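Local coordinates for protein TRAP dicarboxylate transporter-DctP subunit (Marinobacter aquaeolei, PDB 4PFI) that probably binds an organic-acid solute in the periplasm, as the solute-binding component of a TRAP transporter, and hands it to the membrane permease, at residues Asn115-Leu120 / Arg241-Ile246; Val36-Ala41 / Val94-Ala99; Pro109-Phe114 / Ser138-Ala143. All blocks are in the same frame, centred on the assembly; numbering follows the deposited sequence.

Interaction 1 (Asn115-Leu120 / Arg241-Ile246); sequences NLHFLL and RASRFI
Ala-242 sets its methyl in the angle between two aromatic rings, and the tight half of this contact is built round that single CB. The group lies over one face of the Phe-118 ring, 4.1 Å from CB to the ring centroid, and over one face of the His-117 imidazole at 4.0 Å from that ring's centroid. Phe-118 CG stands beside its backbone N (chi1 -54°), which brings the ring over the methyl. The backbone locks the same spot: Phe-118 N donates to Ala-242 O at 2.7 Å, almost straight at 175°, and His-117 CA adds a C-H contact to that oxygen. One water donates hydrogen bonds to Ala-242 O and to Leu-116 O (2.9 Å from the water) and accepts one from Leu-119 N, which stitches the loop 116-119 to its partner.

Toward Asn-115 the packing gives way to solvent-mediated contact. There a second water accepts from Asn-115 ND2 at 2.8 Å and reaches Arg-244 O only through a weak bond, while Ser-243 OG stays 3.9 Å from His-117 CD2. Tyr-194 takes the polar end of His-117, at ND1. This is buried packing that joins the irregular loop between helices 101-104 and 124-132 to the connection leading into strand 244-252 of the main sheet. Helix 306-316 packs against Phe-118, helix 318-339 against Leu-116 and Leu-119, and strand 149-164 pairs with strand 244-252.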
loop_
_atom_site.group_PDB
_atom_site.type_symbol
_atom_site.label_atom_id
_atom_site.label_comp_id
_atom_site.label_asym_id
_atom_site.label_seq_id
_atom_site.Cartn_x
_atom_site.Cartn_y
_atom_site.Cartn_z
ATOM N N ASN A 115 -3.590 7.090 0.097
ATOM C CA ASN A 115 -2.842 7.659 1.222
ATOM C C ASN A 115 -3.633 8.735 1.990
ATOM O O ASN A 115 -3.108 9.310 2.935
ATOM C CB ASN A 115 -1.500 8.249 0.778
ATOM C CG ASN A 115 -0.627 7.275 -0.015
ATOM O OD1 ASN A 115 0.053 7.685 -0.963
ATOM N ND2 ASN A 115 -0.631 6.002 0.362
ATOM N N LEU A 116 -4.871 9.027 1.586
ATOM C CA LEU A 116 -5.714 9.984 2.333
ATOM C C LEU A 116 -6.192 9.383 3.662
ATOM O O LEU A 116 -6.633 8.233 3.713
ATOM C CB LEU A 116 -6.923 10.425 1.495
ATOM C CG LEU A 116 -6.592 11.390 0.344
ATOM C CD1 LEU A 116 -7.799 11.586 -0.530
ATOM C CD2 LEU A 116 -6.087 12.739 0.872
ATOM N N HIS A 117 -6.113 10.140 4.745
ATOM C CA HIS A 117 -6.481 9.582 6.048
ATOM C C HIS A 117 -8.010 9.576 6.235
ATOM O O HIS A 117 -8.672 10.530 5.834
ATOM C CB HIS A 117 -5.801 10.366 7.177
ATOM C CG HIS A 117 -4.309 10.202 7.214
ATOM N ND1 HIS A 117 -3.527 10.714 8.209
ATOM C CD2 HIS A 117 -3.467 9.571 6.350
ATOM C CE1 HIS A 117 -2.256 10.414 7.969
ATOM N NE2 HIS A 117 -2.199 9.734 6.851
ATOM N N PHE A 118 -8.544 8.510 6.841
ATOM C CA PHE A 118 -9.954 8.428 7.254
ATOM C C PHE A 118 -10.937 8.505 6.085
ATOM O O PHE A 118 -12.046 8.975 6.248
ATOM C CB PHE A 118 -10.260 9.509 8.295
ATOM C CG PHE A 118 -9.328 9.461 9.479
ATOM C CD1 PHE A 118 -9.409 8.422 10.398
ATOM C CD2 PHE A 118 -8.343 10.426 9.656
ATOM C CE1 PHE A 118 -8.533 8.341 11.463
ATOM C CE2 PHE A 118 -7.466 10.348 10.736
ATOM C CZ PHE A 118 -7.566 9.297 11.635
ATOM N N LEU A 119 -10.538 8.018 4.915
ATOM C CA LEU A 119 -11.363 8.156 3.728
ATOM C C LEU A 119 -12.074 6.845 3.420
ATOM O O LEU A 119 -13.302 6.765 3.487
ATOM C CB LEU A 119 -10.517 8.571 2.526
ATOM C CG LEU A 119 -11.312 8.728 1.221
ATOM C CD1 LEU A 119 -11.899 10.125 1.130
ATOM C CD2 LEU A 119 -10.432 8.429 0.027
ATOM N N LEU A 120 -11.301 5.827 3.062
ATOM C CA LEU A 120 -11.848 4.503 2.837
ATOM C C LEU A 120 -12.513 4.011 4.120
ATOM O O LEU A 120 -12.113 4.399 5.211
ATOM C CB LEU A 120 -10.741 3.544 2.448
ATOM C CG LEU A 120 -10.291 3.534 0.995
ATOM C CD1 LEU A 120 -10.099 4.943 0.427
ATOM C CD2 LEU A 120 -8.999 2.722 0.908
ATOM N N ARG A 241 -5.325 3.758 12.776
ATOM C CA ARG A 241 -6.174 3.225 11.708
ATOM C C ARG A 241 -6.659 4.404 10.816
ATOM O O ARG A 241 -7.848 4.690 10.725
ATOM C CB ARG A 241 -7.322 2.424 12.329
ATOM C CG ARG A 241 -6.898 1.066 12.906
ATOM C CD ARG A 241 -8.110 0.265 13.481
ATOM N NE ARG A 241 -8.767 1.030 14.551
ATOM C CZ ARG A 241 -10.046 1.405 14.573
ATOM N NH1 ARG A 241 -10.904 1.071 13.599
ATOM N NH2 ARG A 241 -10.476 2.118 15.602
ATOM N N ALA A 242 -5.705 5.119 10.212
ATOM C CA ALA A 242 -6.018 6.298 9.409
ATOM C C ALA A 242 -6.059 5.919 7.940
ATOM O O ALA A 242 -6.917 6.377 7.204
ATOM C CB ALA A 242 -5.003 7.417 9.665
ATOM N N SER A 243 -5.137 5.060 7.511
ATOM C CA SER A 243 -5.143 4.563 6.134
ATOM C C SER A 243 -4.476 3.204 6.068
ATOM O O SER A 243 -3.695 2.821 6.950
ATOM C CB SER A 243 -4.400 5.525 5.205
ATOM O OG SER A 243 -3.107 5.777 5.709
ATOM N N ARG A 244 -4.757 2.490 4.993
ATOM C CA ARG A 244 -4.173 1.198 4.725
ATOM C C ARG A 244 -3.113 1.262 3.628
ATOM O O ARG A 244 -3.146 2.124 2.758
ATOM C CB ARG A 244 -5.265 0.256 4.269
ATOM C CG ARG A 244 -6.193 -0.230 5.370
ATOM C CD ARG A 244 -7.209 -1.159 4.752
ATOM N NE ARG A 244 -8.193 -1.672 5.697
ATOM C CZ ARG A 244 -9.352 -1.089 5.953
ATOM N NH1 ARG A 244 -9.681 0.050 5.356
ATOM N NH2 ARG A 244 -10.191 -1.641 6.811
ATOM N N PHE A 245 -2.176 0.327 3.668
ATOM C CA PHE A 245 -1.274 0.106 2.543
ATOM C C PHE A 245 -2.044 -0.662 1.494
ATOM O O PHE A 245 -2.437 -1.791 1.736
ATOM C CB PHE A 245 -0.139 -0.817 2.951
ATOM C CG PHE A 245 1.221 -0.386 2.520
ATOM C CD1 PHE A 245 1.548 0.961 2.372
ATOM C CD2 PHE A 245 2.241 -1.340 2.383
ATOM C CE1 PHE A 245 2.864 1.354 2.044
ATOM C CE2 PHE A 245 3.568 -0.956 2.060
ATOM C CZ PHE A 245 3.876 0.390 1.890
ATOM N N ILE A 246 -2.222 -0.065 0.324
ATOM C CA ILE A 246 -2.934 -0.700 -0.772
ATOM C C ILE A 246 -1.996 -0.786 -1.959
ATOM O O ILE A 246 -1.563 0.252 -2.469
ATOM C CB ILE A 246 -4.119 0.159 -1.198
ATOM C CG1 ILE A 246 -5.036 0.445 0.001
ATOM C CG2 ILE A 246 -4.891 -0.522 -2.342
ATOM C CD1 ILE A 246 -5.689 -0.801 0.579
HETATM O O HOH W 1 -1.266 4.965 2.829
HETATM O O HOH W 2 -8.378 5.983 4.277
#

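Interaction 2 (Val36-Ala41 / Val94-Ala99); sequences VTWRFA and VNLAFA
Phe-40 and Leu-96 form one beta bridge and Ala-41 and Ala-97 the next, so that strands 37-41 and 96-99 run parallel, their axes inclined by 14°. Backbone hydrogen bonds hold this register. Leu-96 N donates to Arg-39 O at 2.9 Å, Ala-41 N donates to Leu-96 O at 2.7 Å, and Phe-98 N reaches Ala-41 O at 3.2 Å. Asn-95 N adds a weak bond to Arg-39 O, which therefore receives two consecutive N-H groups.

Where the second strand has not yet begun, a side chain continues the pairing. Asn-95 turns its amide toward Arg-39 N, and OD1 accepts from that nitrogen at 2.8 Å, in the carbonyl plane and on a lone pair; the N-H...O angle is 169°. Arg-39 bends at chi3, its chain crossing Val-94 at about a right angle; CG1 of Val-94 lies 3.8 Å from Arg-39 NE, whose hydrogen bond goes to Ser-93 O.

The apolar contacts divide between the two faces of the sheet. On the side of Phe-40 and Leu-96, the phenyl ring takes Leu-96 CB over one face, 4.2 Å from CB to centroid, because chi1 of -166° places its CG anti to the backbone N. The Phe-98 ring is slid aside, barely overlapping that of Phe-40, with CE2 3.7 Å from Phe-40 CZ. On the other side the methyls of Ala-41 and Ala-97 meet.

Helix 49-65 packs on the aromatic face and helix 85-91 on the alanine face, the helix, sheet and helix layers of an alpha/beta lobe. Strand 37-41, helix 49-65 and strand 70-74 form a parallel beta-alpha-beta unit, as in periplasmic solute-binding proteins, and strands 70-74 and 244-252 flank the pair within the sheet.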
loop_
_atom_site.group_PDB
_atom_site.type_symbol
_atom_site.label_atom_id
_atom_site.label_comp_id
_atom_site.label_asym_id
_atom_site.label_seq_id
_atom_site.Cartn_x
_atom_site.Cartn_y
_atom_site.Cartn_z
ATOM N N VAL A 36 5.085 -22.494 -20.804
ATOM C CA VAL A 36 4.943 -21.052 -20.985
ATOM C C VAL A 36 5.033 -20.294 -19.663
ATOM O O VAL A 36 4.475 -20.711 -18.647
ATOM C CB VAL A 36 3.607 -20.682 -21.615
ATOM C CG1 VAL A 36 3.633 -19.242 -22.063
ATOM C CG2 VAL A 36 3.293 -21.597 -22.773
ATOM N N THR A 37 5.705 -19.148 -19.694
ATOM C CA THR A 37 6.126 -18.490 -18.465
ATOM C C THR A 37 5.568 -17.081 -18.276
ATOM O O THR A 37 5.638 -16.235 -19.170
ATOM C CB THR A 37 7.659 -18.430 -18.390
ATOM O OG1 THR A 37 8.147 -19.627 -17.776
ATOM C CG2 THR A 37 8.115 -17.230 -17.574
ATOM N N TRP A 38 5.016 -16.848 -17.090
ATOM C CA TRP A 38 4.561 -15.529 -16.689
ATOM C C TRP A 38 5.543 -15.018 -15.635
ATOM O O TRP A 38 5.852 -15.728 -14.686
ATOM C CB TRP A 38 3.149 -15.600 -16.099
ATOM C CG TRP A 38 2.057 -15.844 -17.094
ATOM C CD1 TRP A 38 2.203 -16.119 -18.428
ATOM C CD2 TRP A 38 0.648 -15.843 -16.841
ATOM N NE1 TRP A 38 0.975 -16.288 -19.017
ATOM C CE2 TRP A 38 0.002 -16.128 -18.066
ATOM C CE3 TRP A 38 -0.132 -15.632 -15.700
ATOM C CZ2 TRP A 38 -1.389 -16.205 -18.185
ATOM C CZ3 TRP A 38 -1.513 -15.711 -15.817
ATOM C CH2 TRP A 38 -2.127 -15.995 -17.053
ATOM N N ARG A 39 6.031 -13.793 -15.811
ATOM C CA ARG A 39 6.993 -13.195 -14.891
ATOM C C ARG A 39 6.314 -12.162 -13.997
ATOM O O ARG A 39 5.787 -11.165 -14.491
ATOM C CB ARG A 39 8.101 -12.510 -15.682
ATOM C CG ARG A 39 8.798 -13.421 -16.657
ATOM C CD ARG A 39 9.528 -12.625 -17.728
ATOM N NE ARG A 39 10.526 -11.710 -17.173
ATOM C CZ ARG A 39 11.698 -12.092 -16.671
ATOM N NH1 ARG A 39 12.014 -13.382 -16.643
ATOM N NH2 ARG A 39 12.553 -11.188 -16.189
ATOM N N PHE A 40 6.373 -12.391 -12.686
ATOM C CA PHE A 40 5.646 -11.602 -11.697
ATOM C C PHE A 40 6.630 -10.924 -10.730
ATOM O O PHE A 40 7.205 -11.578 -9.873
ATOM C CB PHE A 40 4.718 -12.531 -10.899
ATOM C CG PHE A 40 3.662 -11.814 -10.084
ATOM C CD1 PHE A 40 3.749 -10.463 -9.826
ATOM C CD2 PHE A 40 2.580 -12.516 -9.560
ATOM C CE1 PHE A 40 2.779 -9.824 -9.081
ATOM C CE2 PHE A 40 1.610 -11.878 -8.814
ATOM C CZ PHE A 40 1.712 -10.532 -8.573
ATOM N N ALA A 41 6.817 -9.618 -10.862
ATOM C CA ALA A 41 7.778 -8.895 -10.031
ATOM C C ALA A 41 7.139 -8.308 -8.758
ATOM O O ALA A 41 6.026 -7.805 -8.788
ATOM C CB ALA A 41 8.428 -7.781 -10.847
ATOM N N VAL A 94 8.728 -7.758 -17.867
ATOM C CA VAL A 94 7.922 -8.670 -17.063
ATOM C C VAL A 94 6.450 -8.508 -17.405
ATOM O O VAL A 94 6.027 -7.463 -17.901
ATOM C CB VAL A 94 8.107 -8.448 -15.540
ATOM C CG1 VAL A 94 9.553 -8.678 -15.145
ATOM C CG2 VAL A 94 7.633 -7.059 -15.144
ATOM N N ASN A 95 5.662 -9.535 -17.122
ATOM C CA ASN A 95 4.242 -9.492 -17.435
ATOM C C ASN A 95 3.429 -8.809 -16.332
ATOM O O ASN A 95 2.508 -8.041 -16.611
ATOM C CB ASN A 95 3.702 -10.915 -17.642
ATOM C CG ASN A 95 4.544 -11.728 -18.603
ATOM O OD1 ASN A 95 5.422 -12.487 -18.201
ATOM N ND2 ASN A 95 4.281 -11.568 -19.882
ATOM N N LEU A 96 3.767 -9.129 -15.086
ATOM C CA LEU A 96 2.967 -8.753 -13.927
ATOM C C LEU A 96 3.844 -8.156 -12.836
ATOM O O LEU A 96 4.962 -8.614 -12.604
ATOM C CB LEU A 96 2.276 -9.996 -13.350
ATOM C CG LEU A 96 1.197 -10.700 -14.177
ATOM C CD1 LEU A 96 0.964 -12.144 -13.678
ATOM C CD2 LEU A 96 -0.107 -9.883 -14.130
ATOM N N ALA A 97 3.317 -7.164 -12.130
ATOM C CA ALA A 97 4.039 -6.575 -11.005
ATOM C C ALA A 97 3.092 -5.935 -10.016
ATOM O O ALA A 97 1.960 -5.589 -10.341
ATOM C CB ALA A 97 5.030 -5.541 -11.481
ATOM N N PHE A 98 3.575 -5.800 -8.792
ATOM C CA PHE A 98 2.914 -4.983 -7.808
ATOM C C PHE A 98 3.389 -3.552 -8.011
ATOM O O PHE A 98 4.542 -3.307 -8.368
ATOM C CB PHE A 98 3.254 -5.470 -6.404
ATOM C CG PHE A 98 2.347 -6.562 -5.914
ATOM C CD1 PHE A 98 1.028 -6.279 -5.581
ATOM C CD2 PHE A 98 2.800 -7.861 -5.770
ATOM C CE1 PHE A 98 0.181 -7.272 -5.128
ATOM C CE2 PHE A 98 1.951 -8.842 -5.308
ATOM C CZ PHE A 98 0.642 -8.545 -4.989
ATOM N N ALA A 99 2.496 -2.603 -7.788
ATOM C CA ALA A 99 2.859 -1.191 -7.843
ATOM C C ALA A 99 2.077 -0.479 -6.759
ATOM O O ALA A 99 0.852 -0.485 -6.763
ATOM C CB ALA A 99 2.536 -0.589 -9.209
#

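Interaction 3 (Pro109-Phe114 / Ser138-Ala143); sequences PETGLF and SAFEPA
The Phe-140 ring is met chiefly at its rim. Glu-110 O, Thr-111 N and Leu-113 CD2 all lie at the edge, near the ring plane, with Glu-110 O 3.5 Å from Phe-140 CE1 and Leu-113 CD2 3.9 Å from Phe-140 CZ. The Phe-114 ring comes from the opposite direction and runs nearly parallel, the planes 16° apart, but the two are slid so far that they barely overlap: their centroids are 5.6 Å apart, and the touch is between Phe-114 CE2 and Phe-140 CZ at 3.9 Å. Phe-154 and Phe-136 each pack edge-to-face with Phe-140.

Glu-110 joins the aromatic part to the next turn of the helix. Its CB rests 3.7 Å from Phe-140 CE1, and a bend at chi2 (72°) folds the carboxylate back so that OE1 comes to 3.2 Å from the methyl of Ala-143. No hydrogen bond crosses this interface; van der Waals packing does the joining, including carbonyl and carboxylate oxygens against C-H groups. Within 109-114 the chain is instead held by its own 3-10 bonds, Leu-113 N to Glu-110 O at 3.1 Å among them, so the carbonyl that lies beside the phenyl rim is also a bonded one. Leu-113 reaches the ring because its CG stands anti to the backbone N, at chi1 180°, which carries CD2 toward the helix.

The contact is structural packing that fastens the 3-10 segment after helix 101-104 to helix 134-145. That segment touches helix 101-104 through Thr-111 and Phe-114, and helix 134-145 through Phe-140. Helix 318-339 borders both segments, through Phe-323 on Leu-113 and Leu-334 on Phe-140.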
loop_
_atom_site.group_PDB
_atom_site.type_symbol
_atom_site.label_atom_id
_atom_site.label_comp_id
_atom_site.label_asym_id
_atom_site.label_seq_id
_atom_site.Cartn_x
_atom_site.Cartn_y
_atom_site.Cartn_z
ATOM N N PRO A 109 -1.427 9.858 -10.421
ATOM C CA PRO A 109 -1.661 10.618 -9.184
ATOM C C PRO A 109 -2.944 10.222 -8.460
ATOM O O PRO A 109 -3.092 10.506 -7.271
ATOM C CB PRO A 109 -1.769 12.069 -9.668
ATOM C CG PRO A 109 -1.290 12.063 -11.108
ATOM C CD PRO A 109 -1.559 10.694 -11.624
ATOM N N GLU A 110 -3.846 9.555 -9.166
ATOM C CA GLU A 110 -5.128 9.158 -8.611
ATOM C C GLU A 110 -4.929 8.141 -7.486
ATOM O O GLU A 110 -5.782 7.999 -6.608
ATOM C CB GLU A 110 -6.016 8.567 -9.717
ATOM C CG GLU A 110 -6.389 9.592 -10.795
ATOM C CD GLU A 110 -5.221 9.982 -11.709
ATOM O OE1 GLU A 110 -4.340 9.131 -11.962
ATOM O OE2 GLU A 110 -5.182 11.143 -12.181
ATOM N N THR A 111 -3.810 7.424 -7.519
ATOM C CA THR A 111 -3.524 6.443 -6.473
ATOM C C THR A 111 -3.287 7.144 -5.124
ATOM O O THR A 111 -3.344 6.501 -4.081
ATOM C CB THR A 111 -2.335 5.521 -6.842
ATOM O OG1 THR A 111 -1.172 6.303 -7.146
ATOM C CG2 THR A 111 -2.677 4.660 -8.047
ATOM N N GLY A 112 -3.057 8.462 -5.146
ATOM C CA GLY A 112 -2.971 9.232 -3.917
ATOM C C GLY A 112 -4.200 9.052 -3.032
ATOM O O GLY A 112 -4.136 9.218 -1.825
ATOM N N LEU A 113 -5.333 8.734 -3.641
ATOM C CA LEU A 113 -6.536 8.426 -2.891
ATOM C C LEU A 113 -6.240 7.479 -1.719
ATOM O O LEU A 113 -6.804 7.633 -0.649
ATOM C CB LEU A 113 -7.565 7.774 -3.821
ATOM C CG LEU A 113 -8.906 7.362 -3.210
ATOM C CD1 LEU A 113 -9.857 8.559 -3.139
ATOM C CD2 LEU A 113 -9.539 6.190 -4.024
ATOM N N PHE A 114 -5.353 6.511 -1.936
ATOM C CA PHE A 114 -5.068 5.467 -0.954
ATOM C C PHE A 114 -4.168 5.899 0.190
ATOM O O PHE A 114 -3.991 5.142 1.145
ATOM C CB PHE A 114 -4.451 4.237 -1.647
ATOM C CG PHE A 114 -5.367 3.598 -2.624
ATOM C CD1 PHE A 114 -6.580 3.079 -2.197
ATOM C CD2 PHE A 114 -5.052 3.571 -3.977
ATOM C CE1 PHE A 114 -7.465 2.503 -3.115
ATOM C CE2 PHE A 114 -5.924 2.994 -4.894
ATOM C CZ PHE A 114 -7.143 2.457 -4.456
ATOM N N SER A 138 -12.747 0.260 -12.506
ATOM C CA SER A 138 -12.844 0.859 -13.828
ATOM C C SER A 138 -12.542 2.358 -13.791
ATOM O O SER A 138 -11.967 2.899 -14.733
ATOM C CB SER A 138 -14.223 0.595 -14.456
ATOM O OG SER A 138 -15.273 1.013 -13.604
ATOM N N ALA A 139 -12.912 3.031 -12.708
ATOM C CA ALA A 139 -12.609 4.458 -12.574
ATOM C C ALA A 139 -11.087 4.725 -12.625
ATOM O O ALA A 139 -10.645 5.822 -12.979
ATOM C CB ALA A 139 -13.232 5.030 -11.282
ATOM N N PHE A 140 -10.293 3.708 -12.309
ATOM C CA PHE A 140 -8.853 3.856 -12.258
ATOM C C PHE A 140 -8.184 3.409 -13.525
ATOM O O PHE A 140 -7.101 3.889 -13.851
ATOM C CB PHE A 140 -8.289 3.026 -11.109
ATOM C CG PHE A 140 -8.201 3.760 -9.822
ATOM C CD1 PHE A 140 -7.140 4.612 -9.576
ATOM C CD2 PHE A 140 -9.154 3.576 -8.846
ATOM C CE1 PHE A 140 -7.033 5.277 -8.367
ATOM C CE2 PHE A 140 -9.055 4.229 -7.636
ATOM C CZ PHE A 140 -7.987 5.086 -7.389
ATOM N N GLU A 141 -8.812 2.464 -14.217
ATOM C CA GLU A 141 -8.234 1.856 -15.423
ATOM C C GLU A 141 -7.640 2.853 -16.423
ATOM O O GLU A 141 -6.540 2.646 -16.914
ATOM C CB GLU A 141 -9.267 0.977 -16.140
ATOM C CG GLU A 141 -9.376 -0.437 -15.595
ATOM C CD GLU A 141 -10.389 -1.296 -16.357
ATOM O OE1 GLU A 141 -10.431 -1.233 -17.616
ATOM O OE2 GLU A 141 -11.155 -2.031 -15.691
ATOM N N PRO A 142 -8.378 3.922 -16.752
ATOM C CA PRO A 142 -7.894 4.918 -17.718
ATOM C C PRO A 142 -6.616 5.614 -17.242
ATOM O O PRO A 142 -5.712 5.825 -18.051
ATOM C CB PRO A 142 -9.055 5.915 -17.805
ATOM C CG PRO A 142 -10.250 5.157 -17.348
ATOM C CD PRO A 142 -9.742 4.231 -16.294
ATOM N N ALA A 143 -6.533 5.952 -15.952
ATOM C CA ALA A 143 -5.352 6.630 -15.423
ATOM C C ALA A 143 -4.122 5.740 -15.585
ATOM O O ALA A 143 -3.024 6.218 -15.884
ATOM C CB ALA A 143 -5.559 7.009 -13.969
#

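From the N terminus, interaction 2 comes first: the chain leaves strand 37-41, passes through helix 49-65, strand 70-74 and helix 85-91, and returns at 94-99, closing its loop before the others open. Interaction 3 then opens at 109-114, and interaction 1 directly after it at 115-120. Helix 134-145 closes interaction 3 soon afterwards, while interaction 1 waits for 241-246, so these two cross. They also touch, Ile-246 CG1 packing on Phe-114 CD1. Interactions 1 and 2, their centres about 27 Å apart, do not touch but share a sheet, since strands 244-252 and 96-99 are neighbours. Interaction 2 pairs two strands, interaction 3 binds a 3-10 segment to a helix, interaction 1 the following loop to 241-246.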